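Side-chain contacts in putative cytidylyltransferase (Burkholderia pseudomallei, PDB 5X9Q), which probably catalyses transfer of the adenylyl group of ATP to D-glycero-beta-D-manno-heptose 1-phosphate, yielding ADP-heptose and diphosphate: residues A[38-43]-A[116-121]; A[43-48]-A[53-58]. One frame throughout, in Å; residues are numbered along the deposited sequence.

Contact 1. Residues A[38-43]-A[116-121]; sequences VVFTNG and SLIEAV
Two first torsions bring a branch of I118 over a face of F40. The F40 ring carbon CG stands anti to the backbone N (chi1 -179°), which carries the ring straight off the strand toward helix 115-121, while I118 holds CG1 beside its own backbone N (chi1 -71°) and then runs on extended to CD1. That rotation matters because the CB of I118 does not itself aim at the strand; the gamma-branch does the touching. CG1 lies 3.5 Å above the ring plane, displaced toward the rim, and 25° from the ring normal as measured at the ring centroid. I118 CG1 thus makes a CH-pi contact, 3.6 Å from F40 CE1, and I118 CD1 adds an apolar contact at 3.7 Å from F40 CE1. L117 approaches differently: its CD2 methyl meets the ring at the edge, near its plane, 3.8 Å from F40 CZ. A looser touch of 4.2 Å joins V121 CG1 to F40 CD2. One aromatic ring is thus received by three aliphatic side chains spread over little more than a helical turn, I118 over a face, L117 at the edge and V121 obliquely. No hydrogen bond crosses the interface, as expected for buried apolar helix-on-sheet packing. The example illustrates how a parallel alpha/beta sheet is covered: strand 38-43 and helix 115-121 run nearly antiparallel, their short segment axes 10.4 Å apart at closest approach. The helix belongs to the crossover from edge strand 105-109 to strand 125-129 and so passes over the middle of the sheet. Around this packing, L117 also reaches V107 and F109 of strand 105-109, V121 touches I67 of strand 65-71, and I118 extends to L142 and V143 of helix 138-145.

Contact 2. Residues A[43-48]-A[53-58]; sequences GVFDIL and VSYLAD
The hydroxyl of Y55 meets two groups at once: it is hydrogen-bonded to the side-chain hydroxyl of T41 in strand 38-43, and Y55 OH also lies 3.7 Å from F45 CZ, near the plane of that ring and at its edge. The setting is the first strand-loop-helix unit of a Rossmann-like nucleotidyltransferase, where the loop leads into the HxGH signature whose second histidine is H52; in relatives this signature serves nucleotide binding and catalysis. F45 turns its ring back from the loop toward the helix, CG lying beside its backbone N (chi1 -62°) on a residue with left-handed backbone angles. The side chains of F45 and Y55 cross at about a right angle, with 4.1 Å between F45 CE1 and Y55 CE2. L56 packs beside the pair: its CD2 sits over one face of the Y55 ring, 4.1 Å above the plane and toward the rim, and L56 CD2 lies 4.3 Å from F45 CZ. The aromatic pair is thereby joined to an aliphatic neighbour from the next helical position, while L97 of helix 90-98 packs against both F45 and L56. Two residues before Y55, V53 also packs on A99 of the second subunit, and within the chain V53 CG1 receives L48 CD1 at 4.4 Å.

In the fold
The two contacts, with centres about 15 Å apart, both belong to the cytidylyltransferase-like region and meet at G43, the last residue of strand 38-43 and the first of the loop in contact 2. Along the chain come the strand, that loop and helix 50-62; helix 115-121 follows only after two further strands. Alternation along strand 38-43 sends F40 to helix 115-121 and T41 to helix 50-62, so the contacts lie on opposite faces of the parallel sheet, contact 2 joining the loop, not the strand, to its helix. With strand order 3-2-1-4-5, this is the Rossmann-like plan, in which a central strand is sandwiched between helices and its C-terminal end opens into the signature-motif loop.

Contact 1. Residues A[38-43]-A[116-121]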
# COMPACT_ATOMS: atom_id res chain seq x y z
N VAL A 38 -14.36 16.32 -5.32
CA VAL A 38 -14.03 15.49 -4.19
C VAL A 38 -14.57 14.08 -4.37
O VAL A 38 -15.76 13.88 -4.64
CB VAL A 38 -14.56 16.09 -2.90
CG1 VAL A 38 -14.30 15.17 -1.72
CG2 VAL A 38 -13.94 17.48 -2.69
N VAL A 39 -13.68 13.10 -4.24
CA VAL A 39 -14.05 11.70 -4.43
C VAL A 39 -14.13 10.97 -3.08
O VAL A 39 -13.27 11.14 -2.18
CB VAL A 39 -13.07 11.01 -5.36
CG1 VAL A 39 -13.60 9.66 -5.78
CG2 VAL A 39 -12.86 11.86 -6.60
N PHE A 40 -15.17 10.17 -2.92
CA PHE A 40 -15.37 9.44 -1.69
C PHE A 40 -15.53 7.97 -1.97
O PHE A 40 -16.13 7.60 -2.98
CB PHE A 40 -16.61 9.93 -0.94
CG PHE A 40 -16.83 9.22 0.36
CD1 PHE A 40 -17.51 8.00 0.41
CD2 PHE A 40 -16.35 9.75 1.54
CE1 PHE A 40 -17.70 7.34 1.60
CE2 PHE A 40 -16.54 9.09 2.75
CZ PHE A 40 -17.20 7.89 2.78
N THR A 41 -14.96 7.15 -1.08
CA THR A 41 -15.25 5.73 -1.05
C THR A 41 -15.19 5.19 0.39
O THR A 41 -14.61 5.80 1.27
CB THR A 41 -14.28 4.95 -1.94
OG1 THR A 41 -14.83 3.66 -2.20
CG2 THR A 41 -12.92 4.79 -1.26
N ASN A 42 -15.74 4.01 0.62
CA ASN A 42 -15.73 3.44 1.94
C ASN A 42 -15.52 1.94 1.89
O ASN A 42 -15.73 1.31 0.84
CB ASN A 42 -17.03 3.73 2.69
CG ASN A 42 -18.24 3.13 2.01
OD1 ASN A 42 -18.83 2.18 2.52
ND2 ASN A 42 -18.65 3.72 0.89
N GLY A 43 -15.08 1.37 3.01
CA GLY A 43 -14.88 -0.06 3.08
C GLY A 43 -14.28 -0.52 4.40
O GLY A 43 -13.94 0.27 5.28
N SER A 116 -24.66 8.82 6.77
CA SER A 116 -24.53 10.09 7.48
C SER A 116 -23.12 10.64 7.32
O SER A 116 -22.93 11.86 7.35
CB SER A 116 -24.86 9.96 8.98
OG SER A 116 -23.76 9.40 9.68
N LEU A 117 -22.11 9.77 7.20
CA LEU A 117 -20.76 10.28 6.93
C LEU A 117 -20.76 11.01 5.57
O LEU A 117 -20.33 12.16 5.48
CB LEU A 117 -19.72 9.16 6.96
CG LEU A 117 -18.29 9.55 6.54
CD1 LEU A 117 -17.66 10.65 7.40
CD2 LEU A 117 -17.40 8.34 6.58
N ILE A 118 -21.31 10.36 4.55
CA ILE A 118 -21.36 10.93 3.21
C ILE A 118 -22.16 12.22 3.16
O ILE A 118 -21.82 13.15 2.40
CB ILE A 118 -21.95 9.92 2.21
CG1 ILE A 118 -20.92 8.80 1.99
CG2 ILE A 118 -22.29 10.61 0.87
CD1 ILE A 118 -21.36 7.71 1.07
N GLU A 119 -23.19 12.31 3.99
CA GLU A 119 -23.98 13.51 4.03
C GLU A 119 -23.09 14.65 4.54
O GLU A 119 -23.09 15.77 4.00
CB GLU A 119 -25.24 13.29 4.91
CG GLU A 119 -26.13 14.53 5.13
CD GLU A 119 -27.53 14.18 5.70
OE1 GLU A 119 -28.19 13.23 5.22
OE2 GLU A 119 -27.96 14.83 6.69
N ALA A 120 -22.27 14.32 5.53
CA ALA A 120 -21.40 15.30 6.17
C ALA A 120 -20.25 15.73 5.25
O ALA A 120 -19.85 16.89 5.22
CB ALA A 120 -20.88 14.74 7.51
N VAL A 121 -19.72 14.77 4.51
CA VAL A 121 -18.57 15.00 3.65
C VAL A 121 -18.96 15.68 2.33
O VAL A 121 -18.19 16.47 1.77
CB VAL A 121 -17.87 13.67 3.36
CG1 VAL A 121 -16.85 13.82 2.23
CG2 VAL A 121 -17.20 13.13 4.64

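Contact 2. Residues A[43-48]-A[53-58]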
# COMPACT_ATOMS: atom_id res chain seq x y z
N GLY A 43 -15.08 1.37 3.01
CA GLY A 43 -14.88 -0.06 3.08
C GLY A 43 -14.28 -0.52 4.40
O GLY A 43 -13.94 0.27 5.28
N VAL A 44 -14.16 -1.82 4.54
CA VAL A 44 -13.56 -2.36 5.74
C VAL A 44 -12.05 -2.32 5.58
O VAL A 44 -11.32 -1.84 6.46
CB VAL A 44 -14.07 -3.80 6.02
CG1 VAL A 44 -13.38 -4.34 7.23
CG2 VAL A 44 -15.60 -3.76 6.23
N PHE A 45 -11.60 -2.78 4.42
CA PHE A 45 -10.20 -2.84 4.07
C PHE A 45 -9.40 -3.58 5.14
O PHE A 45 -8.36 -3.07 5.59
CB PHE A 45 -9.64 -1.42 3.86
CG PHE A 45 -10.31 -0.66 2.74
CD1 PHE A 45 -10.00 -0.94 1.43
CD2 PHE A 45 -11.22 0.33 3.01
CE1 PHE A 45 -10.61 -0.24 0.39
CE2 PHE A 45 -11.82 1.04 1.98
CZ PHE A 45 -11.52 0.75 0.67
N ASP A 46 -9.87 -4.77 5.53
CA ASP A 46 -9.23 -5.60 6.58
C ASP A 46 -7.82 -5.98 6.18
O ASP A 46 -6.86 -5.69 6.89
CB ASP A 46 -10.03 -6.87 6.88
CG ASP A 46 -9.82 -7.39 8.32
OD1 ASP A 46 -9.02 -6.78 9.08
OD2 ASP A 46 -10.39 -8.45 8.69
N ILE A 47 -7.70 -6.68 5.05
CA ILE A 47 -6.41 -7.00 4.44
C ILE A 47 -6.36 -6.40 3.05
O ILE A 47 -7.19 -6.74 2.21
CB ILE A 47 -6.16 -8.52 4.33
CG1 ILE A 47 -6.03 -9.11 5.73
CG2 ILE A 47 -4.86 -8.80 3.61
CD1 ILE A 47 -6.05 -10.61 5.71
N LEU A 48 -5.42 -5.49 2.82
CA LEU A 48 -5.28 -4.86 1.50
C LEU A 48 -4.81 -5.88 0.50
O LEU A 48 -3.85 -6.62 0.76
CB LEU A 48 -4.31 -3.69 1.53
CG LEU A 48 -4.77 -2.32 1.99
CD1 LEU A 48 -3.64 -1.34 1.81
CD2 LEU A 48 -5.92 -1.89 1.13
N VAL A 53 -6.03 -1.53 -4.07
CA VAL A 53 -5.19 -0.39 -4.42
C VAL A 53 -5.36 0.03 -5.87
O VAL A 53 -5.25 1.21 -6.17
CB VAL A 53 -3.69 -0.65 -4.10
CG1 VAL A 53 -3.51 -0.88 -2.58
CG2 VAL A 53 -3.13 -1.81 -4.91
N SER A 54 -5.64 -0.92 -6.75
CA SER A 54 -5.85 -0.61 -8.16
C SER A 54 -7.07 0.30 -8.25
O SER A 54 -7.07 1.30 -8.97
CB SER A 54 -6.07 -1.89 -8.97
OG SER A 54 -4.85 -2.58 -9.16
N TYR A 55 -8.12 -0.04 -7.52
CA TYR A 55 -9.34 0.72 -7.49
C TYR A 55 -9.19 2.00 -6.70
O TYR A 55 -9.82 2.96 -7.04
CB TYR A 55 -10.54 -0.14 -7.06
CG TYR A 55 -11.31 0.32 -5.85
CD1 TYR A 55 -12.21 1.36 -5.92
CD2 TYR A 55 -11.12 -0.28 -4.66
CE1 TYR A 55 -12.89 1.78 -4.80
CE2 TYR A 55 -11.80 0.12 -3.54
CZ TYR A 55 -12.67 1.15 -3.62
OH TYR A 55 -13.29 1.48 -2.47
N LEU A 56 -8.37 1.99 -5.66
CA LEU A 56 -8.16 3.22 -4.89
C LEU A 56 -7.46 4.28 -5.74
O LEU A 56 -7.71 5.48 -5.60
CB LEU A 56 -7.35 2.93 -3.63
CG LEU A 56 -8.13 2.40 -2.42
CD1 LEU A 56 -7.25 2.38 -1.18
CD2 LEU A 56 -9.38 3.23 -2.18
N ALA A 57 -6.59 3.82 -6.63
CA ALA A 57 -5.82 4.67 -7.55
C ALA A 57 -6.67 5.24 -8.67
O ALA A 57 -6.58 6.43 -8.95
CB ALA A 57 -4.62 3.90 -8.10
N ASP A 58 -7.54 4.41 -9.24
CA ASP A 58 -8.44 4.86 -10.29
C ASP A 58 -9.45 5.88 -9.75
O ASP A 58 -9.80 6.83 -10.45
CB ASP A 58 -9.17 3.67 -10.92
CG ASP A 58 -8.29 2.89 -11.88
OD1 ASP A 58 -7.23 3.41 -12.27
OD2 ASP A 58 -8.67 1.75 -12.23